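Local coordinates for protein amidase, hydantoinase/carbamoylase family (Burkholderia ambifaria, PDB 5TP4) that probably hydrolyses N-carbamoyl-L-amino acids, acting as a zinc-dependent amidase of the peptidase M20 family, at residues B[76-81]-B[123-129]; B[85-91]-B[190-196]; B[70-74]-B[147-152]. All coordinates share one frame; numbering follows the deposited sequence. Where two conformers were deposited one is given.

Contact 1 (B[76-81]-B[123-129]); sequences RRDGAD and IVTDKPL. With EDO (1,2-ethanediol), chain U.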
# COMPACT_ATOMS: atom_id res chain seq x y z
N ARG B 76 18.40 19.26 41.64
CA ARG B 76 18.06 18.85 43.00
C ARG B 76 17.70 20.04 43.87
O ARG B 76 18.44 21.03 43.90
CB ARG B 76 19.23 18.10 43.61
CG ARG B 76 19.14 17.85 45.11
CD ARG B 76 18.22 16.71 45.47
NE ARG B 76 18.39 16.41 46.89
CZ ARG B 76 18.30 15.20 47.43
NH1 ARG B 76 18.01 14.14 46.67
NH2 ARG B 76 18.48 15.06 48.74
N ARG B 77 16.58 19.93 44.59
CA ARG B 77 16.20 20.87 45.64
C ARG B 77 16.01 20.08 46.93
O ARG B 77 15.01 19.38 47.09
CB ARG B 77 14.91 21.61 45.28
CG ARG B 77 14.51 22.70 46.27
CD ARG B 77 13.24 23.39 45.76
NE ARG B 77 12.99 24.71 46.34
CZ ARG B 77 12.26 24.94 47.43
NH1 ARG B 77 11.73 23.93 48.11
NH2 ARG B 77 12.06 26.19 47.83
N ASP B 78 16.96 20.22 47.86
CA ASP B 78 16.92 19.46 49.10
C ASP B 78 15.65 19.78 49.88
O ASP B 78 15.11 20.89 49.81
CB ASP B 78 18.10 19.83 49.99
CG ASP B 78 19.43 19.27 49.51
OD1 ASP B 78 19.47 18.31 48.71
OD2 ASP B 78 20.44 19.79 50.01
N GLY B 79 15.19 18.80 50.66
CA GLY B 79 14.15 19.02 51.63
C GLY B 79 14.73 19.00 53.03
O GLY B 79 15.94 18.88 53.23
N ALA B 80 13.84 19.10 54.01
CA ALA B 80 14.27 19.10 55.40
C ALA B 80 14.71 17.72 55.87
O ALA B 80 15.49 17.62 56.82
CB ALA B 80 13.14 19.62 56.29
N ASP B 81 14.26 16.66 55.21
CA ASP B 81 14.61 15.29 55.61
C ASP B 81 15.83 14.88 54.79
O ASP B 81 15.72 14.50 53.63
CB ASP B 81 13.41 14.37 55.39
CG ASP B 81 13.64 12.97 55.90
OD1 ASP B 81 14.80 12.52 56.01
OD2 ASP B 81 12.62 12.30 56.20
N ILE B 123 8.84 27.97 50.70
CA ILE B 123 8.40 26.65 51.16
C ILE B 123 9.57 25.70 51.10
O ILE B 123 10.26 25.59 50.08
CB ILE B 123 7.22 26.12 50.31
CG1 ILE B 123 5.94 26.88 50.65
CG2 ILE B 123 7.05 24.61 50.52
CD1 ILE B 123 4.83 26.63 49.66
N VAL B 124 9.80 24.99 52.21
CA VAL B 124 10.76 23.91 52.28
C VAL B 124 9.97 22.61 52.37
O VAL B 124 9.07 22.48 53.20
CB VAL B 124 11.69 24.07 53.49
CG1 VAL B 124 12.64 22.90 53.57
CG2 VAL B 124 12.45 25.38 53.37
N THR B 125 10.28 21.67 51.49
CA THR B 125 9.56 20.41 51.52
C THR B 125 10.23 19.48 52.52
O THR B 125 11.33 19.73 53.02
CB THR B 125 9.49 19.77 50.13
OG1 THR B 125 10.81 19.54 49.63
CG2 THR B 125 8.77 20.69 49.11
N ASP B 126 9.52 18.41 52.87
CA ASP B 126 10.11 17.38 53.71
C ASP B 126 11.01 16.47 52.88
O ASP B 126 12.23 16.45 53.07
CB ASP B 126 8.99 16.58 54.40
CG ASP B 126 9.52 15.55 55.35
OD1 ASP B 126 10.43 15.90 56.14
OD2 ASP B 126 9.03 14.41 55.33
N LYS B 127 10.42 15.73 51.95
CA LYS B 127 11.22 14.98 51.01
C LYS B 127 11.83 15.93 50.00
O LYS B 127 11.22 16.94 49.63
CB LYS B 127 10.38 13.95 50.28
CG LYS B 127 9.65 13.02 51.19
CD LYS B 127 9.16 11.83 50.42
CE LYS B 127 9.11 10.61 51.32
NZ LYS B 127 7.91 10.65 52.18
N PRO B 128 13.04 15.65 49.52
CA PRO B 128 13.62 16.48 48.46
C PRO B 128 12.85 16.35 47.16
O PRO B 128 12.13 15.37 46.91
CB PRO B 128 15.04 15.91 48.32
CG PRO B 128 14.91 14.47 48.80
CD PRO B 128 13.93 14.54 49.94
N LEU B 129 12.99 17.37 46.31
CA LEU B 129 12.46 17.37 44.95
C LEU B 129 13.61 17.28 43.96
O LEU B 129 14.69 17.83 44.20
CB LEU B 129 11.66 18.66 44.64
CG LEU B 129 10.47 19.01 45.53
CD1 LEU B 129 9.62 20.15 44.88
CD2 LEU B 129 9.63 17.79 45.72
C1 EDO U . 19.04 23.61 47.56
O1 EDO U . 17.76 23.79 46.94
C2 EDO U . 19.90 22.75 46.65
O2 EDO U . 19.53 21.39 46.89
O HOH W 1 12.43 21.08 48.40
O HOH W 2 12.85 22.51 50.40
O HOH W 3 10.14 12.30 54.99
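R77 reaches across from 76-81 to the backbone of I123 in 123-129. The arginine, with CG anti to its own N (chi1 -175°) and extended as far as NE, delivers its guanidinium end-on: NH1 and NH2 both bond to I123 O, NH2 at 2.9 Å, and the oxygen lies in the guanidinium plane at its edge. N119 is a second partner of NH2, and a water accepting from NH1 donates to T125 OG1 and D78 O.

R76 presents a face instead of an edge. Its chain bends at chi2 (78°) and lays the guanidinium over the P128 ring, whose CB stands 3.5 Å from R76 CZ, above the centre of the group. D78 holds the group in its plane from the edge, its OD1 taking a 2.8 Å salt-bridging bond from R76 NE, while NH1 pairs with E130.

The backbones join from R77 onward. R77 and L129 form an antiparallel hydrogen-bonded pair, R77 N to L129 O at 2.9 Å; farther along, A80 N reaches T125 O at 2.8 Å and D81 N bonds to D126 O. G79 fits closely here, its CA 3.2 Å from T125 O.

The pairing joins the end of strand 73-77 to the start of strand 129-133. Helix 105-121 packs against R77 and L129, helix 398-416 against T125 and L129, and strand 418-420 borders V124.

Contact 2 (B[85-91]-B[190-196]); sequences APVLIGS and AVDAYFE. With EDO (1,2-ethanediol), chain S.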
# COMPACT_ATOMS: atom_id res chain seq x y z
N ALA B 85 14.23 9.75 50.15
CA ALA B 85 14.30 9.69 48.70
C ALA B 85 13.48 10.82 48.10
O ALA B 85 12.49 11.26 48.69
CB ALA B 85 13.77 8.35 48.20
N PRO B 86 13.87 11.31 46.92
CA PRO B 86 13.19 12.46 46.32
C PRO B 86 11.87 12.10 45.65
O PRO B 86 11.64 10.97 45.21
CB PRO B 86 14.21 12.97 45.30
CG PRO B 86 14.95 11.72 44.86
CD PRO B 86 15.03 10.87 46.12
N VAL B 87 11.02 13.11 45.56
CA VAL B 87 9.91 13.13 44.63
C VAL B 87 10.45 13.73 43.35
O VAL B 87 11.01 14.83 43.36
CB VAL B 87 8.74 13.94 45.18
CG1 VAL B 87 7.65 14.10 44.09
CG2 VAL B 87 8.22 13.29 46.45
N LEU B 88 10.30 13.00 42.24
CA LEU B 88 10.95 13.35 40.98
C LEU B 88 9.88 13.82 40.02
O LEU B 88 8.86 13.16 39.86
CB LEU B 88 11.69 12.12 40.45
CG LEU B 88 12.62 12.08 39.25
CD1 LEU B 88 13.78 13.09 39.35
CD2 LEU B 88 13.15 10.66 39.15
N ILE B 89 10.12 14.98 39.40
CA ILE B 89 9.27 15.52 38.34
C ILE B 89 10.07 15.42 37.06
O ILE B 89 11.16 15.99 36.99
CB ILE B 89 8.92 16.99 38.61
CG1 ILE B 89 8.13 17.15 39.92
CG2 ILE B 89 8.17 17.61 37.41
CD1 ILE B 89 7.85 18.62 40.25
N GLY B 90 9.56 14.75 36.04
CA GLY B 90 10.36 14.55 34.85
C GLY B 90 9.58 14.69 33.57
O GLY B 90 8.35 14.69 33.55
N SER B 91 10.35 14.82 32.49
CA SER B 91 9.91 14.58 31.12
C SER B 91 11.18 14.61 30.27
O SER B 91 12.20 14.06 30.71
CB SER B 91 8.85 15.60 30.67
OG SER B 91 8.11 15.06 29.58
N ALA B 190 17.17 5.67 44.63
CA ALA B 190 15.87 5.61 45.28
C ALA B 190 15.01 6.79 44.87
O ALA B 190 15.50 7.92 44.75
CB ALA B 190 16.02 5.60 46.80
N VAL B 191 13.73 6.52 44.60
CA VAL B 191 12.77 7.56 44.22
C VAL B 191 11.49 7.31 45.00
O VAL B 191 10.96 6.19 44.98
CB VAL B 191 12.48 7.55 42.70
CG1 VAL B 191 11.40 8.55 42.38
CG2 VAL B 191 13.74 7.86 41.90
N ASP B 192 10.98 8.34 45.68
CA ASP B 192 9.73 8.17 46.42
C ASP B 192 8.53 8.09 45.49
O ASP B 192 7.60 7.30 45.73
CB ASP B 192 9.51 9.32 47.39
CG ASP B 192 8.22 9.18 48.17
OD1 ASP B 192 8.14 8.31 49.07
OD2 ASP B 192 7.27 9.92 47.87
N ALA B 193 8.49 8.94 44.47
CA ALA B 193 7.40 8.99 43.52
C ALA B 193 7.89 9.75 42.30
O ALA B 193 8.82 10.55 42.40
CB ALA B 193 6.14 9.66 44.09
N TYR B 194 7.26 9.47 41.16
CA TYR B 194 7.62 10.12 39.91
C TYR B 194 6.35 10.72 39.33
O TYR B 194 5.35 10.02 39.15
CB TYR B 194 8.24 9.14 38.91
CG TYR B 194 8.50 9.74 37.56
CD1 TYR B 194 9.67 10.47 37.34
CD2 TYR B 194 7.61 9.58 36.50
CE1 TYR B 194 9.93 11.02 36.10
CE2 TYR B 194 7.86 10.17 35.26
CZ TYR B 194 9.03 10.87 35.09
OH TYR B 194 9.33 11.44 33.86
N PHE B 195 6.40 12.01 39.01
CA PHE B 195 5.28 12.69 38.37
C PHE B 195 5.72 13.28 37.03
O PHE B 195 6.82 13.83 36.91
CB PHE B 195 4.75 13.81 39.26
CG PHE B 195 4.06 13.35 40.52
CD1 PHE B 195 4.79 13.16 41.69
CD2 PHE B 195 2.69 13.14 40.53
CE1 PHE B 195 4.16 12.75 42.85
CE2 PHE B 195 2.04 12.73 41.67
CZ PHE B 195 2.77 12.54 42.85
N GLU B 196 4.86 13.21 36.02
CA GLU B 196 5.20 13.78 34.72
C GLU B 196 3.98 14.51 34.18
O GLU B 196 2.92 13.90 34.05
CB GLU B 196 5.64 12.69 33.73
CG GLU B 196 5.89 13.21 32.34
CD GLU B 196 6.85 12.35 31.52
OE1 GLU B 196 7.09 12.69 30.34
OE2 GLU B 196 7.36 11.34 32.06
C1 EDO S . 17.54 8.92 41.97
O1 EDO S . 17.98 9.05 43.32
C2 EDO S . 17.13 10.29 41.46
O2 EDO S . 18.30 11.13 41.43
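S91 and E196 meet at the C-terminal end of this strand pair, where S91 OG donates to E196 OE1 at 2.7 Å from above the carboxylate plane. The other carboxylate oxygen, OE2, receives the Y194 hydroxyl, also at 2.7 Å and also out of plane, so both oxygens of this buried group are engaged; Y194 OH in turn bonds to W134 NE1. With CG anti to the backbone N (chi1 175°) and the chain extended beyond it, E196 runs alongside the neighbouring strand, its CG 3.1 Å from G90 O.

Three backbone bonds run down the parallel ladder, each donor nearly in line with the carbonyl it meets: L88 N to A193 O, F195 N to L88 O at 2.8 Å, and G90 N to F195 O. Before the ladder, D192 N reaches P86 O, and the D192 carboxylate forms a salt bridge with R415.

On one face of the sheet L88 lies against the edge of the Y194 ring, CG to CD1 3.9 Å, and crosses V191 at about a right angle. The Y194 hydroxyl passes over G90, 3.3 Å from its C, where the missing side chain leaves room. On the other face V87 CG1 touches the edge of the F195 ring at CD1, 3.9 Å away.

Neighbouring parallel strands whose C-terminal ends carry the metal ligands are characteristic of the M20 catalytic domain: here strand 87-91 leads directly into H92 and strand 193-199 contains H198, both zinc ligands, with the side chain of S91 about 5 Å from a bound zinc ion.

Contact 3 (B[70-74]-B[147-152]); sequences VGNLF and LGSAVF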
# COMPACT_ATOMS: atom_id res chain seq x y z
N VAL B 70 24.51 8.10 31.61
CA VAL B 70 23.87 8.08 30.30
C VAL B 70 23.28 9.46 29.96
O VAL B 70 22.48 9.60 29.03
CB VAL B 70 22.82 6.95 30.21
CG1 VAL B 70 21.52 7.29 30.95
CG2 VAL B 70 22.53 6.58 28.75
N GLY B 71 23.72 10.50 30.67
CA GLY B 71 23.30 11.84 30.30
C GLY B 71 21.98 12.28 30.88
O GLY B 71 21.53 13.40 30.56
N ASN B 72 21.32 11.46 31.70
CA ASN B 72 20.07 11.93 32.31
C ASN B 72 20.41 13.14 33.17
O ASN B 72 21.41 13.12 33.90
CB ASN B 72 19.43 10.84 33.16
CG ASN B 72 18.92 9.65 32.35
OD1 ASN B 72 18.34 9.81 31.28
ND2 ASN B 72 19.10 8.44 32.89
N LEU B 73 19.62 14.20 33.04
CA LEU B 73 19.93 15.51 33.62
C LEU B 73 19.03 15.75 34.82
O LEU B 73 17.81 15.81 34.67
CB LEU B 73 19.73 16.61 32.56
CG LEU B 73 20.09 18.07 32.87
CD1 LEU B 73 21.54 18.25 33.36
CD2 LEU B 73 19.89 18.90 31.60
N PHE B 74 19.64 15.89 36.01
CA PHE B 74 18.92 16.01 37.28
C PHE B 74 19.20 17.33 37.96
O PHE B 74 20.35 17.70 38.14
CB PHE B 74 19.35 14.92 38.25
CG PHE B 74 18.91 13.56 37.83
CD1 PHE B 74 19.73 12.79 37.00
CD2 PHE B 74 17.69 13.05 38.25
CE1 PHE B 74 19.31 11.53 36.61
CE2 PHE B 74 17.28 11.77 37.87
CZ PHE B 74 18.08 11.03 37.03
N LEU B 147 15.12 5.77 26.15
CA LEU B 147 16.40 5.12 26.42
C LEU B 147 16.93 5.50 27.80
O LEU B 147 17.34 4.63 28.58
CB LEU B 147 17.40 5.53 25.31
CG LEU B 147 18.81 4.94 25.37
CD1 LEU B 147 19.43 4.98 23.95
CD2 LEU B 147 19.70 5.70 26.37
N GLY B 148 16.93 6.79 28.13
CA GLY B 148 17.49 7.23 29.40
C GLY B 148 16.72 6.69 30.60
O GLY B 148 17.31 6.24 31.58
N SER B 149 15.39 6.75 30.55
CA SER B 149 14.62 6.21 31.67
C SER B 149 14.68 4.69 31.71
O SER B 149 14.69 4.11 32.80
CB SER B 149 13.16 6.70 31.61
OG SER B 149 12.60 6.41 30.34
N ALA B 150 14.75 4.02 30.55
CA ALA B 150 14.97 2.56 30.57
C ALA B 150 16.29 2.20 31.25
O ALA B 150 16.36 1.19 31.97
CB ALA B 150 14.94 2.00 29.14
N VAL B 151 17.35 2.98 31.02
CA VAL B 151 18.62 2.69 31.71
C VAL B 151 18.48 2.98 33.20
O VAL B 151 18.91 2.18 34.04
CB VAL B 151 19.78 3.48 31.08
CG1 VAL B 151 21.09 3.30 31.90
CG2 VAL B 151 20.02 3.00 29.65
N PHE B 152 17.84 4.10 33.55
CA PHE B 152 17.61 4.42 34.96
C PHE B 152 16.87 3.31 35.71
O PHE B 152 17.23 2.97 36.85
CB PHE B 152 16.83 5.73 35.07
CG PHE B 152 16.59 6.19 36.48
CD1 PHE B 152 17.50 7.02 37.10
CD2 PHE B 152 15.43 5.81 37.16
CE1 PHE B 152 17.26 7.46 38.42
CE2 PHE B 152 15.19 6.25 38.47
CZ PHE B 152 16.10 7.06 39.08
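V70, N72 and F152 bury the most surface in this contact, the turn before strand 73-77 packing on helix 147-153 in the α/β catalytic domain of the M20 fold. V70 sets its two methyls against L147 and V151, one turn apart on the helix: CG2 touches L147 CD2 at 3.8 Å, and CG1 meets V151 CG1 tip to tip at 4.1 Å. Helix 158-163 contributes L158 to the same apolar cluster.

F152, with CG anti to its N (chi1 -177°), swings its ring out from the helix toward the strand, where CE1 comes within 3.9 Å of F74 CZ as the two side chains pass at a slant. W134 meets the F152 ring edge-to-face.

N72 supplies the polar link among these apolar groups. Its OD1 accepts from T135 N, which fixes the rotation of the amide, and G148, having no side chain, lets the amide lie close against the helix, N72 OD1 standing 3.3 Å from G148 CA. The amide nitrogen N72 ND2 then donates to G148 O at 3.1 Å, from 55° above the carbonyl plane, while the helical bond from F152 N arrives at the same oxygen from the opposite face.

How the contacts relate
Strand 73-77 runs through two of the three contacts: contact 3 packs its entry against a helix, and contact 1 pairs its exit with 123-129, their centres about 22 Å apart. Contact 2 belongs to the same mixed sheet and touches both, through P128 O and V87 N on one side and through V191 with F152 and L88 with F74 on the other. The chemistry differs with burial. Contact 1, partly exposed and remote from the metal site, combines backbone bonds with arginine side chains and bridging waters; buried contact 2 joins a backbone ladder to a hydroxyl–carboxylate chain near a zinc ion; buried contact 3 is mainly apolar, with a single hydrogen bond, from the N72 side-chain amide, across it.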